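Local structure of exopolygalacturonase (Yersinia enterocolitica, 2UVF) at residues I238-S243 with A353-M358. The protein hydrolyses pectic polygalacturonate from the chain end as a family 28 exopolygalacturonase and binds digalacturonic acid. Numbering follows the deposited sequence.
Sequences IERPAS and AFHGIM. With ADA (alpha-D-galactopyranuronic acid), chain C; ADA (alpha-D-galactopyranuronic acid), chain B.
R240 lays one face of its guanidinium against the rim of the F354 ring, the two planes standing nearly perpendicular at 84°. The phenyl edge atom CE2 of F354 comes within 3.8 Å of NH1 of R240, while that NH1 lies close to the ring plane, so the aromatic edge packs against one face of the guanidinium and no cation-pi stack forms. Phenylalanine suits this spot because its flat nonpolar edge can meet both this face and that of the H355 imidazole, over which CE2 also lies. Arginine brings a multi-donor end able to grip a carboxylate, carried to the uronate of the chain C sugar by a chain extended from CG to NE. There NH1 and NH2 of R240 both donate bent hydrogen bonds to O6A, at 2.8 and 2.9 Å, and NH2 of R240 also bonds O6B at 3.0 Å. Histidine offers a ring nitrogen that can donate straight to the carboxylate: NE2 of H355 bonds O6A at 2.7 Å and 174°. Three donors thus converge on one oxygen, and the carboxylate probably offsets the charge of the arginine. ND1 of H355 is hydrogen-bonded to the carbonyl O of N379, so the two bonds together set the ring's rotation. M358 brings its nonpolar CE to the guanidinium edge, 4.4 Å from NH1 of R240. This buried corner of the sugar pocket joins strand 240-241, paired antiparallel with strand 228-230, to the loop leading into strand 357-360, which pairs in parallel with strands 334-339 and 383-386 in the beta-helix.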
ATOM      1  N   ILE A 238     -17.767  10.069  14.766  1.00 37.54           N
ATOM      2  CA  ILE A 238     -18.622   8.969  14.331  1.00 35.78           C
ATOM      3  C   ILE A 238     -17.885   7.621  14.448  1.00 36.73           C
ATOM      4  O   ILE A 238     -16.798   7.425  13.880  1.00 37.17           O
ATOM      5  CB  ILE A 238     -19.199   9.244  12.898  1.00 36.06           C
ATOM      6  CG1 ILE A 238     -19.948  10.589  12.882  1.00 33.96           C
ATOM      7  CG2 ILE A 238     -20.074   8.080  12.406  1.00 33.99           C
ATOM      8  CD1 ILE A 238     -20.196  11.175  11.500  1.00 34.84           C
ATOM      9  N   GLU A 239     -18.474   6.711  15.221  1.00 36.30           N
ATOM     10  CA  GLU A 239     -17.945   5.368  15.431  1.00 36.14           C
ATOM     11  C   GLU A 239     -18.163   4.510  14.182  1.00 35.89           C
ATOM     12  O   GLU A 239     -19.232   4.557  13.562  1.00 35.54           O
ATOM     13  CB  GLU A 239     -18.638   4.735  16.648  1.00 35.87           C
ATOM     14  CG  GLU A 239     -18.309   3.269  16.956  1.00 37.21           C
ATOM     15  CD  GLU A 239     -17.076   3.063  17.816  1.00 39.26           C
ATOM     16  OE1 GLU A 239     -16.316   4.023  18.056  1.00 40.62           O
ATOM     17  OE2 GLU A 239     -16.857   1.918  18.254  1.00 41.08           O
ATOM     18  N   ARG A 240     -17.146   3.725  13.828  1.00 35.11           N
ATOM     19  CA  ARG A 240     -17.201   2.884  12.634  1.00 34.05           C
ATOM     20  C   ARG A 240     -17.379   1.423  13.040  1.00 33.48           C
ATOM     21  O   ARG A 240     -16.962   1.027  14.132  1.00 33.99           O
ATOM     22  CB  ARG A 240     -15.928   3.075  11.803  1.00 34.01           C
ATOM     23  CG  ARG A 240     -15.852   4.422  11.143  1.00 32.17           C
ATOM     24  CD  ARG A 240     -14.517   4.632  10.485  1.00 30.56           C
ATOM     25  NE  ARG A 240     -14.555   5.746   9.548  1.00 27.55           N
ATOM     26  CZ  ARG A 240     -13.616   6.002   8.643  1.00 27.95           C
ATOM     27  NH1 ARG A 240     -12.543   5.227   8.531  1.00 28.67           N
ATOM     28  NH2 ARG A 240     -13.755   7.035   7.840  1.00 25.51           N
ATOM     29  N   PRO A 241     -17.998   0.606  12.175  1.00 32.96           N
ATOM     30  CA  PRO A 241     -18.107  -0.766  12.606  1.00 32.58           C
ATOM     31  C   PRO A 241     -16.758  -1.483  12.528  1.00 32.63           C
ATOM     32  O   PRO A 241     -15.789  -0.941  11.962  1.00 31.86           O
ATOM     33  CB  PRO A 241     -19.100  -1.363  11.611  1.00 33.01           C
ATOM     34  CG  PRO A 241     -18.932  -0.572  10.378  1.00 32.10           C
ATOM     35  CD  PRO A 241     -18.600   0.820  10.844  1.00 32.93           C
ATOM     36  N   ALA A 242     -16.708  -2.683  13.106  1.00 31.47           N
ATOM     37  CA  ALA A 242     -15.580  -3.563  12.954  1.00 31.75           C
ATOM     38  C   ALA A 242     -15.415  -3.980  11.478  1.00 31.65           C
ATOM     39  O   ALA A 242     -16.392  -4.112  10.735  1.00 30.30           O
ATOM     40  CB  ALA A 242     -15.757  -4.797  13.831  1.00 32.02           C
ATOM     41  N   SER A 243     -14.154  -4.161  11.076  1.00 31.67           N
ATOM     42  CA  SER A 243     -13.809  -4.790   9.806  1.00 31.11           C
ATOM     43  C   SER A 243     -14.033  -6.291   9.907  1.00 31.49           C
ATOM     44  O   SER A 243     -14.376  -6.804  10.976  1.00 31.11           O
ATOM     45  CB  SER A 243     -12.340  -4.505   9.470  1.00 30.64           C
ATOM     46  OG  SER A 243     -12.088  -3.105   9.405  1.00 30.48           O
ATOM     47  N   ALA A 353     -16.160  -3.985   1.657  1.00 28.56           N
ATOM     48  CA  ALA A 353     -17.324  -3.100   1.756  1.00 28.35           C
ATOM     49  C   ALA A 353     -16.922  -1.618   1.828  1.00 27.83           C
ATOM     50  O   ALA A 353     -17.644  -0.759   1.354  1.00 28.69           O
ATOM     51  CB  ALA A 353     -18.224  -3.508   2.947  1.00 28.79           C
ATOM     52  N   PHE A 354     -15.750  -1.327   2.380  1.00 27.67           N
ATOM     53  CA  PHE A 354     -15.234   0.045   2.462  1.00 27.15           C
ATOM     54  C   PHE A 354     -13.755  -0.011   2.007  1.00 27.81           C
ATOM     55  O   PHE A 354     -13.497  -0.212   0.793  1.00 28.52           O
ATOM     56  CB  PHE A 354     -15.469   0.584   3.876  1.00 26.85           C
ATOM     57  CG  PHE A 354     -15.165   2.062   4.076  1.00 25.92           C
ATOM     58  CD1 PHE A 354     -15.462   3.008   3.121  1.00 23.13           C
ATOM     59  CD2 PHE A 354     -14.595   2.487   5.269  1.00 25.78           C
ATOM     60  CE1 PHE A 354     -15.191   4.375   3.340  1.00 24.95           C
ATOM     61  CE2 PHE A 354     -14.313   3.855   5.495  1.00 26.03           C
ATOM     62  CZ  PHE A 354     -14.612   4.795   4.528  1.00 26.13           C
ATOM     63  N   HIS A 355     -12.808   0.076   2.944  1.00 27.61           N
ATOM     64  CA  HIS A 355     -11.369   0.054   2.635  1.00 28.16           C
ATOM     65  C   HIS A 355     -10.853  -1.379   2.627  1.00 28.47           C
ATOM     66  O   HIS A 355     -11.526  -2.286   3.101  1.00 28.03           O
ATOM     67  CB  HIS A 355     -10.524   0.837   3.673  1.00 27.85           C
ATOM     68  CG  HIS A 355     -10.885   2.288   3.839  1.00 26.35           C
ATOM     69  ND1 HIS A 355     -11.192   3.121   2.783  1.00 27.02           N
ATOM     70  CD2 HIS A 355     -10.911   3.068   4.943  1.00 23.99           C
ATOM     71  CE1 HIS A 355     -11.422   4.341   3.230  1.00 25.43           C
ATOM     72  NE2 HIS A 355     -11.247   4.338   4.538  1.00 25.05           N
ATOM     73  N   GLY A 356      -9.632  -1.565   2.114  1.00 29.33           N
ATOM     74  CA  GLY A 356      -8.962  -2.875   2.090  1.00 29.82           C
ATOM     75  C   GLY A 356      -8.268  -3.112   3.413  1.00 30.64           C
ATOM     76  O   GLY A 356      -8.925  -3.347   4.437  1.00 30.72           O
ATOM     77  N   ILE A 357      -6.938  -2.996   3.407  1.00 30.87           N
ATOM     78  CA  ILE A 357      -6.124  -3.197   4.618  1.00 30.58           C
ATOM     79  C   ILE A 357      -5.742  -1.882   5.317  1.00 30.73           C
ATOM     80  O   ILE A 357      -5.146  -0.996   4.709  1.00 30.42           O
ATOM     81  CB  ILE A 357      -4.882  -4.086   4.307  1.00 30.34           C
ATOM     82  CG1 ILE A 357      -5.355  -5.491   3.922  1.00 29.56           C
ATOM     83  CG2 ILE A 357      -3.912  -4.147   5.521  1.00 29.17           C
ATOM     84  CD1 ILE A 357      -4.353  -6.333   3.265  1.00 31.72           C
ATOM     85  N   MET A 358      -6.102  -1.771   6.597  1.00 30.53           N
ATOM     86  CA  MET A 358      -5.819  -0.578   7.397  1.00 30.78           C
ATOM     87  C   MET A 358      -4.852  -0.888   8.528  1.00 31.32           C
ATOM     88  O   MET A 358      -5.032  -1.876   9.245  1.00 31.39           O
ATOM     89  CB  MET A 358      -7.097   0.001   8.019  1.00 31.14           C
ATOM     90  CG  MET A 358      -8.142   0.500   7.033  1.00 31.09           C
ATOM     91  SD  MET A 358      -9.644   0.981   7.915  1.00 31.06           S
ATOM     92  CE  MET A 358      -9.065   2.464   8.768  1.00 29.40           C
TER
HETATM   93  C1  ADA C   2      -8.821   9.467   3.606  1.00 48.63           C
HETATM   94  C2  ADA C   2      -7.433   8.914   3.988  1.00 49.10           C
HETATM   95  C3  ADA C   2      -7.568   7.386   4.146  1.00 48.76           C
HETATM   96  C4  ADA C   2      -8.625   7.050   5.243  1.00 47.80           C
HETATM   97  C5  ADA C   2      -9.983   7.684   4.867  1.00 46.90           C
HETATM   98  C6  ADA C   2     -11.180   7.503   5.840  1.00 46.04           C
HETATM   99  O2  ADA C   2      -6.437   9.271   3.010  1.00 46.13           O
HETATM  100  O3  ADA C   2      -6.303   6.791   4.425  1.00 50.89           O
HETATM  101  O4  ADA C   2      -8.203   7.503   6.534  1.00 46.13           O
HETATM  102  O5  ADA C   2      -9.836   9.112   4.600  1.00 47.28           O
HETATM  103  O6B ADA C   2     -11.823   8.536   6.127  1.00 45.16           O
HETATM  104  O6A ADA C   2     -11.449   6.355   6.271  1.00 43.57           O
HETATM  105  C1  ADA B   1      -9.830   8.225  -0.992  1.00 47.05           C
HETATM  106  C2  ADA B   1     -10.093   7.384   0.275  1.00 45.97           C
HETATM  107  C3  ADA B   1     -11.132   8.160   1.116  1.00 47.22           C
HETATM  108  C4  ADA B   1     -10.377   9.360   1.711  1.00 49.04           C
HETATM  109  C5  ADA B   1      -9.943  10.232   0.519  1.00 49.86           C
HETATM  110  C6  ADA B   1      -9.106  11.443   0.990  1.00 51.33           C
HETATM  111  O1  ADA B   1     -11.039   8.535  -1.744  1.00 47.38           O
HETATM  112  O2  ADA B   1     -10.491   6.062  -0.012  1.00 40.15           O
HETATM  113  O3  ADA B   1     -11.808   7.340   2.102  1.00 46.12           O
HETATM  114  O4  ADA B   1      -9.167   8.862   2.336  1.00 49.77           O
HETATM  115  O5  ADA B   1      -9.196   9.450  -0.511  1.00 49.61           O
HETATM  116  O6B ADA B   1      -7.871  11.275   1.162  1.00 51.73           O
HETATM  117  O6A ADA B   1      -9.702  12.536   1.171  1.00 52.09           O